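Local coordinates for flap endonuclease 1 (Methanocaldococcus jannaschii, PDB 1A76), which cuts 5'-flap structures, and digests DNA from the 5' end, during DNA replication and repair, with magnesium ions as cofactor, at residues A[11-16]-A[192-197]; A[20-25]-A[165-170]. All coordinates share one frame; numbering follows the deposited sequence.

Contact 1: A[11-16]-A[192-197]; sequences KNIISF and KEMPEL
N12 and L197 form an antiparallel hydrogen-bonded pair, and I13 and E196, with CA atoms 4.4 Å apart, form the non-hydrogen-bonded pair beside it. This short ladder adds strand 12-13 of the N-domain as an outermost strand to the mixed central sheet of the nuclease, against strand 196-199 of the I-domain. N12 and L197 exchange two nearly straight backbone bonds, L197 N to N12 O being the shorter at 2.8 Å. Past the ladder I14 N still bonds to P195 O, at 3.0 Å, but it reaches that oxygen from 44° above the carbonyl plane.

On the face that carries I13 and E196, K11 folds over towards E196. Its CG lies between the backbone N and the carbonyl carbon (chi1 71°), and further bends down the chain bring K11 NZ to E196 OE2 at 2.6 Å, a salt bridge. The ammonium meets that oxygen from above the carboxylate plane, 60° out of it. OE2 is shared further: R186 adds a second salt bridge and the Y174 hydroxyl a hydrogen bond, so two positive charges would probably help keep the glutamate ionised. Y174 OH also bonds to K11 NZ, completing a triangle with K11 NZ and E196 OE2.

M194 crosses I13 at about a right angle, its CB and CE both packing on I13 CG2. The I14 side chain meets the proline ring through one methyl, with I14 CG2 3.7 Å from P195 CB. That same ring lies against the carbonyl of I14, P195 CB standing 3.2 Å from I14 O.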
ATOM      1  N   LYS A  11       3.126  -3.713 -19.535  1.00 14.60           N
ATOM      2  CA  LYS A  11       3.976  -3.876 -18.366  1.00 17.68           C
ATOM      3  C   LYS A  11       5.108  -4.791 -18.765  1.00 17.66           C
ATOM      4  O   LYS A  11       5.012  -5.488 -19.770  1.00 16.07           O
ATOM      5  CB  LYS A  11       3.195  -4.478 -17.201  1.00 20.15           C
ATOM      6  CG  LYS A  11       2.830  -5.928 -17.388  1.00 26.04           C
ATOM      7  CD  LYS A  11       1.337  -6.083 -17.605  1.00 27.99           C
ATOM      8  CE  LYS A  11       0.632  -6.397 -16.307  1.00 31.80           C
ATOM      9  NZ  LYS A  11       0.718  -5.228 -15.397  1.00 34.40           N
ATOM     10  N   ASN A  12       6.191  -4.782 -17.999  1.00 15.64           N
ATOM     11  CA  ASN A  12       7.320  -5.635 -18.331  1.00 16.20           C
ATOM     12  C   ASN A  12       7.986  -6.242 -17.110  1.00 14.22           C
ATOM     13  O   ASN A  12       8.086  -5.618 -16.051  1.00 15.00           O
ATOM     14  CB  ASN A  12       8.358  -4.844 -19.133  1.00 19.98           C
ATOM     15  CG  ASN A  12       7.800  -4.307 -20.448  1.00 25.92           C
ATOM     16  OD1 ASN A  12       7.677  -5.042 -21.428  1.00 26.59           O
ATOM     17  ND2 ASN A  12       7.459  -3.023 -20.469  1.00 25.27           N
ATOM     18  N   ILE A  13       8.446  -7.468 -17.273  1.00 13.53           N
ATOM     19  CA  ILE A  13       9.152  -8.163 -16.206  1.00 13.34           C
ATOM     20  C   ILE A  13      10.500  -7.456 -16.106  1.00 13.32           C
ATOM     21  O   ILE A  13      11.089  -7.081 -17.123  1.00 10.20           O
ATOM     22  CB  ILE A  13       9.377  -9.676 -16.553  1.00 11.22           C
ATOM     23  CG1 ILE A  13       8.112 -10.491 -16.243  1.00  8.61           C
ATOM     24  CG2 ILE A  13      10.581 -10.227 -15.768  1.00  8.31           C
ATOM     25  CD1 ILE A  13       8.039 -11.872 -16.976  1.00  5.43           C
ATOM     26  N   ILE A  14      10.966  -7.230 -14.886  1.00 15.02           N
ATOM     27  CA  ILE A  14      12.262  -6.600 -14.685  1.00 15.87           C
ATOM     28  C   ILE A  14      13.059  -7.470 -13.714  1.00 14.97           C
ATOM     29  O   ILE A  14      12.503  -8.010 -12.761  1.00 15.20           O
ATOM     30  CB  ILE A  14      12.126  -5.144 -14.118  1.00 18.28           C
ATOM     31  CG1 ILE A  14      13.496  -4.458 -14.128  1.00 16.71           C
ATOM     32  CG2 ILE A  14      11.537  -5.166 -12.698  1.00 16.88           C
ATOM     33  CD1 ILE A  14      13.457  -2.940 -13.952  1.00 13.98           C
ATOM     34  N   SER A  15      14.358  -7.634 -13.952  1.00 14.16           N
ATOM     35  CA  SER A  15      15.139  -8.451 -13.032  1.00 14.28           C
ATOM     36  C   SER A  15      15.488  -7.662 -11.765  1.00 14.25           C
ATOM     37  O   SER A  15      15.445  -6.433 -11.759  1.00 10.61           O
ATOM     38  CB  SER A  15      16.422  -8.928 -13.700  1.00 12.42           C
ATOM     39  OG  SER A  15      17.247  -7.820 -14.014  1.00 11.02           O
ATOM     40  N   PHE A  16      15.817  -8.372 -10.692  1.00 16.37           N
ATOM     41  CA  PHE A  16      16.201  -7.719  -9.445  1.00 20.28           C
ATOM     42  C   PHE A  16      17.469  -6.904  -9.695  1.00 19.28           C
ATOM     43  O   PHE A  16      17.687  -5.859  -9.082  1.00 19.35           O
ATOM     44  CB  PHE A  16      16.462  -8.776  -8.364  1.00 20.08           C
ATOM     45  CG  PHE A  16      16.211  -8.300  -6.962  1.00 23.59           C
ATOM     46  CD1 PHE A  16      15.222  -7.367  -6.688  1.00 26.87           C
ATOM     47  CD2 PHE A  16      16.970  -8.799  -5.909  1.00 26.69           C
ATOM     48  CE1 PHE A  16      14.991  -6.937  -5.383  1.00 26.90           C
ATOM     49  CE2 PHE A  16      16.753  -8.379  -4.601  1.00 26.36           C
ATOM     50  CZ  PHE A  16      15.762  -7.445  -4.336  1.00 27.61           C
ATOM     51  N   LYS A 192       6.473 -14.811  -5.919  1.00 21.18           N
ATOM     52  CA  LYS A 192       5.984 -15.973  -6.657  1.00 23.17           C
ATOM     53  C   LYS A 192       6.288 -15.775  -8.138  1.00 22.99           C
ATOM     54  O   LYS A 192       6.705 -16.704  -8.834  1.00 23.94           O
ATOM     55  CB  LYS A 192       4.476 -16.133  -6.464  1.00 26.02           C
ATOM     56  CG  LYS A 192       3.843 -17.164  -7.381  1.00 30.64           C
ATOM     57  CD  LYS A 192       3.857 -18.545  -6.743  1.00 33.49           C
ATOM     58  CE  LYS A 192       2.601 -19.326  -7.090  1.00 35.99           C
ATOM     59  NZ  LYS A 192       1.992 -19.928  -5.879  1.00 33.38           N
ATOM     60  N   GLU A 193       6.066 -14.558  -8.610  1.00 21.07           N
ATOM     61  CA  GLU A 193       6.332 -14.218  -9.994  1.00 20.71           C
ATOM     62  C   GLU A 193       7.445 -13.185 -10.005  1.00 16.72           C
ATOM     63  O   GLU A 193       7.803 -12.642  -8.963  1.00 15.83           O
ATOM     64  CB  GLU A 193       5.084 -13.649 -10.657  1.00 26.28           C
ATOM     65  CG  GLU A 193       4.191 -14.701 -11.263  1.00 32.95           C
ATOM     66  CD  GLU A 193       2.837 -14.147 -11.627  1.00 38.36           C
ATOM     67  OE1 GLU A 193       2.250 -13.427 -10.791  1.00 42.48           O
ATOM     68  OE2 GLU A 193       2.361 -14.429 -12.749  1.00 43.08           O
ATOM     69  N   MET A 194       7.983 -12.925 -11.189  1.00 13.32           N
ATOM     70  CA  MET A 194       9.067 -11.976 -11.358  1.00  9.48           C
ATOM     71  C   MET A 194       8.655 -10.530 -11.109  1.00  9.70           C
ATOM     72  O   MET A 194       7.491 -10.167 -11.265  1.00 11.12           O
ATOM     73  CB  MET A 194       9.616 -12.078 -12.781  1.00  7.44           C
ATOM     74  CG  MET A 194      10.419 -13.313 -13.020  1.00 10.57           C
ATOM     75  SD  MET A 194      12.075 -13.085 -12.414  1.00 12.24           S
ATOM     76  CE  MET A 194      12.779 -12.130 -13.713  1.00 12.40           C
ATOM     77  N   PRO A 195       9.610  -9.689 -10.695  1.00  9.70           N
ATOM     78  CA  PRO A 195       9.258  -8.288 -10.456  1.00  9.88           C
ATOM     79  C   PRO A 195       8.647  -7.775 -11.746  1.00  9.53           C
ATOM     80  O   PRO A 195       9.055  -8.191 -12.831  1.00  6.80           O
ATOM     81  CB  PRO A 195      10.596  -7.620 -10.163  1.00  9.15           C
ATOM     82  CG  PRO A 195      11.470  -8.718  -9.695  1.00 12.43           C
ATOM     83  CD  PRO A 195      11.025  -9.965 -10.408  1.00  9.36           C
ATOM     84  N   GLU A 196       7.664  -6.893 -11.628  1.00 12.38           N
ATOM     85  CA  GLU A 196       6.995  -6.335 -12.792  1.00 11.09           C
ATOM     86  C   GLU A 196       6.938  -4.808 -12.725  1.00 11.05           C
ATOM     87  O   GLU A 196       6.455  -4.224 -11.744  1.00  8.84           O
ATOM     88  CB  GLU A 196       5.579  -6.898 -12.900  1.00  8.57           C
ATOM     89  CG  GLU A 196       4.633  -6.066 -13.777  1.00 12.64           C
ATOM     90  CD  GLU A 196       3.260  -6.708 -13.913  1.00 13.61           C
ATOM     91  OE1 GLU A 196       3.189  -7.833 -14.439  1.00 15.71           O
ATOM     92  OE2 GLU A 196       2.255  -6.096 -13.490  1.00 15.55           O
ATOM     93  N   LEU A 197       7.428  -4.171 -13.778  1.00  9.84           N
ATOM     94  CA  LEU A 197       7.427  -2.722 -13.836  1.00 11.23           C
ATOM     95  C   LEU A 197       6.343  -2.200 -14.771  1.00 11.23           C
ATOM     96  O   LEU A 197       6.157  -2.711 -15.885  1.00 11.53           O
ATOM     97  CB  LEU A 197       8.797  -2.214 -14.306  1.00 10.17           C
ATOM     98  CG  LEU A 197       8.898  -0.710 -14.588  1.00  8.88           C
ATOM     99  CD1 LEU A 197       8.909   0.053 -13.279  1.00 11.57           C
ATOM    100  CD2 LEU A 197      10.146  -0.421 -15.398  1.00 13.18           C
TER

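Contact 2: A[20-25]-A[165-170]; sequences KGKKVA and DVWAVV
K22 has its CG anti to the carbonyl carbon (chi1 -66°), while W167 has its CG anti to the backbone N (chi1 -170°); with these settings, and a bend at the next K22 torsion that places CD, the lysine chain passes across one face of the indole. K22 CG lies by the six-membered ring, near W167 CE3, and K22 CE sits over the five-membered ring of W167, 3.5 Å from its centroid in a CH-pi contact. K22 NZ continues over the same face, 4.6 Å from the centroid of the W167 five-membered ring, a cation-pi contact 18° off the ring normal. R183 makes another cation-pi contact with this indole. An alanine in place of W167 would probably leave the K22 chain without the flat surface it lies on, free to turn, and its ammonium without the cation-pi partner.

Strands 23-27 and 168-170 are neighbours in the sheet of the PIN-like nuclease core, parallel in sense but strongly splayed where they meet, and they join N-domain to I-domain. A25 is gripped twice: A25 N bonds to A168 O at 2.9 Å, and A25 O accepts V170 N at 2.9 Å, with V169 CA adding a CA-H...O contact. Earlier along both segments, W167 N reaches K23 O at 2.8 Å, from above the carbonyl plane.

A25 CB meets V166 CG2 on the side where A157 and M160 of helix 153-162 pack. On the face that carries V24, V170 CG2 lies 3.6 Å from V24 CB.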
ATOM      1  N   LYS A  20      18.692  -2.590  -9.106  1.00 16.67           N
ATOM      2  CA  LYS A  20      19.792  -2.206  -8.223  1.00 19.86           C
ATOM      3  C   LYS A  20      20.078  -0.704  -8.216  1.00 18.01           C
ATOM      4  O   LYS A  20      20.121  -0.061  -9.266  1.00 18.56           O
ATOM      5  CB  LYS A  20      21.067  -2.960  -8.617  1.00 26.39           C
ATOM      6  CG  LYS A  20      22.008  -3.245  -7.450  1.00 31.86           C
ATOM      7  CD  LYS A  20      23.457  -2.935  -7.816  1.00 37.48           C
ATOM      8  CE  LYS A  20      24.236  -2.337  -6.639  1.00 39.24           C
ATOM      9  NZ  LYS A  20      24.276  -0.843  -6.672  1.00 37.60           N
ATOM     10  N   GLY A  21      20.266  -0.154  -7.017  1.00 16.90           N
ATOM     11  CA  GLY A  21      20.569   1.260  -6.877  1.00 13.90           C
ATOM     12  C   GLY A  21      19.383   2.209  -6.894  1.00 15.71           C
ATOM     13  O   GLY A  21      19.568   3.428  -6.810  1.00 16.14           O
ATOM     14  N   LYS A  22      18.168   1.674  -7.001  1.00 14.56           N
ATOM     15  CA  LYS A  22      16.982   2.520  -7.044  1.00 15.12           C
ATOM     16  C   LYS A  22      16.389   2.803  -5.669  1.00 16.46           C
ATOM     17  O   LYS A  22      16.528   2.015  -4.732  1.00 15.35           O
ATOM     18  CB  LYS A  22      15.893   1.882  -7.917  1.00 15.74           C
ATOM     19  CG  LYS A  22      16.213   1.772  -9.421  1.00 12.96           C
ATOM     20  CD  LYS A  22      16.803   3.061  -9.997  1.00 18.85           C
ATOM     21  CE  LYS A  22      16.619   3.120 -11.516  1.00 14.33           C
ATOM     22  NZ  LYS A  22      17.837   3.623 -12.233  1.00 18.20           N
ATOM     23  N   LYS A  23      15.743   3.954  -5.552  1.00 16.66           N
ATOM     24  CA  LYS A  23      15.072   4.328  -4.317  1.00 17.54           C
ATOM     25  C   LYS A  23      13.602   4.018  -4.594  1.00 17.68           C
ATOM     26  O   LYS A  23      13.132   4.225  -5.719  1.00 16.99           O
ATOM     27  CB  LYS A  23      15.234   5.826  -4.051  1.00 20.33           C
ATOM     28  CG  LYS A  23      16.659   6.263  -3.692  1.00 23.46           C
ATOM     29  CD  LYS A  23      16.674   7.724  -3.254  1.00 29.56           C
ATOM     30  CE  LYS A  23      17.945   8.439  -3.701  1.00 34.59           C
ATOM     31  NZ  LYS A  23      18.251   9.619  -2.837  1.00 40.26           N
ATOM     32  N   VAL A  24      12.881   3.506  -3.599  1.00 16.26           N
ATOM     33  CA  VAL A  24      11.460   3.197  -3.803  1.00 13.17           C
ATOM     34  C   VAL A  24      10.613   3.574  -2.599  1.00 14.74           C
ATOM     35  O   VAL A  24      11.081   3.528  -1.465  1.00 15.30           O
ATOM     36  CB  VAL A  24      11.204   1.676  -4.051  1.00 10.49           C
ATOM     37  CG1 VAL A  24      11.633   1.290  -5.463  1.00  9.59           C
ATOM     38  CG2 VAL A  24      11.950   0.821  -2.992  1.00 12.63           C
ATOM     39  N   ALA A  25       9.364   3.946  -2.852  1.00 14.57           N
ATOM     40  CA  ALA A  25       8.440   4.257  -1.771  1.00 14.08           C
ATOM     41  C   ALA A  25       7.553   3.017  -1.685  1.00 15.04           C
ATOM     42  O   ALA A  25       6.891   2.652  -2.654  1.00 15.42           O
ATOM     43  CB  ALA A  25       7.606   5.494  -2.106  1.00 13.32           C
ATOM     44  N   ASP A 165      11.790  11.901  -5.785  1.00 16.79           N
ATOM     45  CA  ASP A 165      12.482  11.540  -4.558  1.00 17.19           C
ATOM     46  C   ASP A 165      12.749  10.035  -4.552  1.00 19.12           C
ATOM     47  O   ASP A 165      13.700   9.558  -3.926  1.00 18.21           O
ATOM     48  CB  ASP A 165      11.646  11.950  -3.348  1.00 17.84           C
ATOM     49  CG  ASP A 165      11.774  13.429  -3.033  1.00 17.57           C
ATOM     50  OD1 ASP A 165      12.595  14.119  -3.686  1.00 20.05           O
ATOM     51  OD2 ASP A 165      11.055  13.902  -2.136  1.00 21.73           O
ATOM     52  N   VAL A 166      11.890   9.290  -5.247  1.00 17.55           N
ATOM     53  CA  VAL A 166      12.040   7.844  -5.372  1.00 17.11           C
ATOM     54  C   VAL A 166      11.735   7.495  -6.821  1.00 17.22           C
ATOM     55  O   VAL A 166      11.013   8.223  -7.506  1.00 14.41           O
ATOM     56  CB  VAL A 166      11.063   7.065  -4.449  1.00 18.40           C
ATOM     57  CG1 VAL A 166      11.432   7.294  -2.996  1.00 19.39           C
ATOM     58  CG2 VAL A 166       9.621   7.491  -4.730  1.00 19.94           C
ATOM     59  N   TRP A 167      12.275   6.369  -7.275  1.00 14.98           N
ATOM     60  CA  TRP A 167      12.098   5.924  -8.651  1.00 12.87           C
ATOM     61  C   TRP A 167      10.727   5.311  -8.942  1.00 13.86           C
ATOM     62  O   TRP A 167      10.199   5.437 -10.050  1.00 13.17           O
ATOM     63  CB  TRP A 167      13.178   4.905  -8.981  1.00 10.04           C
ATOM     64  CG  TRP A 167      13.260   4.554 -10.429  1.00 13.01           C
ATOM     65  CD1 TRP A 167      13.623   5.378 -11.461  1.00 12.59           C
ATOM     66  CD2 TRP A 167      13.018   3.270 -11.005  1.00 12.97           C
ATOM     67  NE1 TRP A 167      13.624   4.679 -12.650  1.00 14.59           N
ATOM     68  CE2 TRP A 167      13.257   3.383 -12.397  1.00 14.63           C
ATOM     69  CE3 TRP A 167      12.623   2.030 -10.483  1.00 13.18           C
ATOM     70  CZ2 TRP A 167      13.115   2.303 -13.267  1.00 13.66           C
ATOM     71  CZ3 TRP A 167      12.482   0.964 -11.350  1.00 15.03           C
ATOM     72  CH2 TRP A 167      12.729   1.107 -12.728  1.00 13.18           C
ATOM     73  N   ALA A 168      10.158   4.642  -7.945  1.00 13.31           N
ATOM     74  CA  ALA A 168       8.871   4.001  -8.122  1.00 12.66           C
ATOM     75  C   ALA A 168       8.174   3.689  -6.812  1.00 14.37           C
ATOM     76  O   ALA A 168       8.752   3.809  -5.712  1.00  8.55           O
ATOM     77  CB  ALA A 168       9.044   2.702  -8.931  1.00 11.20           C
ATOM     78  N   VAL A 169       6.917   3.284  -6.952  1.00 11.95           N
ATOM     79  CA  VAL A 169       6.103   2.888  -5.815  1.00 10.30           C
ATOM     80  C   VAL A 169       6.075   1.359  -5.844  1.00  9.83           C
ATOM     81  O   VAL A 169       5.849   0.750  -6.891  1.00  9.44           O
ATOM     82  CB  VAL A 169       4.656   3.439  -5.950  1.00  8.32           C
ATOM     83  CG1 VAL A 169       3.730   2.771  -4.931  1.00  5.94           C
ATOM     84  CG2 VAL A 169       4.665   4.958  -5.775  1.00  5.05           C
ATOM     85  N   VAL A 170       6.351   0.739  -4.708  1.00 11.54           N
ATOM     86  CA  VAL A 170       6.309  -0.709  -4.616  1.00  9.74           C
ATOM     87  C   VAL A 170       4.933  -1.098  -4.070  1.00 10.47           C
ATOM     88  O   VAL A 170       4.505  -0.618  -3.018  1.00  7.17           O
ATOM     89  CB  VAL A 170       7.420  -1.233  -3.694  1.00 11.68           C
ATOM     90  CG1 VAL A 170       7.194  -2.712  -3.383  1.00 10.33           C
ATOM     91  CG2 VAL A 170       8.770  -1.022  -4.358  1.00 14.46           C
TER

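How the contacts relate
Contacts 1 and 2 belong to one sheet, their centres 14 Å apart, and each ties the N-domain to the I-domain. Contact 1 lies at the surface, on an outermost strand; contact 2 is buried between inner strands, with strand 183-186 lying between 168-170 and 196-199. They meet through the indole of W167, whose CH2 lies 4.0 Å from L197 CD1 and 4.3 Å from I14 CD1. Contact 2 lies close to the metal site: the side chain of V169 is about 9 Å from a bound manganese and about 6 Å from that of the metal ligand E154. In contact 1, the side chain of E196 is about 10 Å from that of D173, a predicted magnesium ligand.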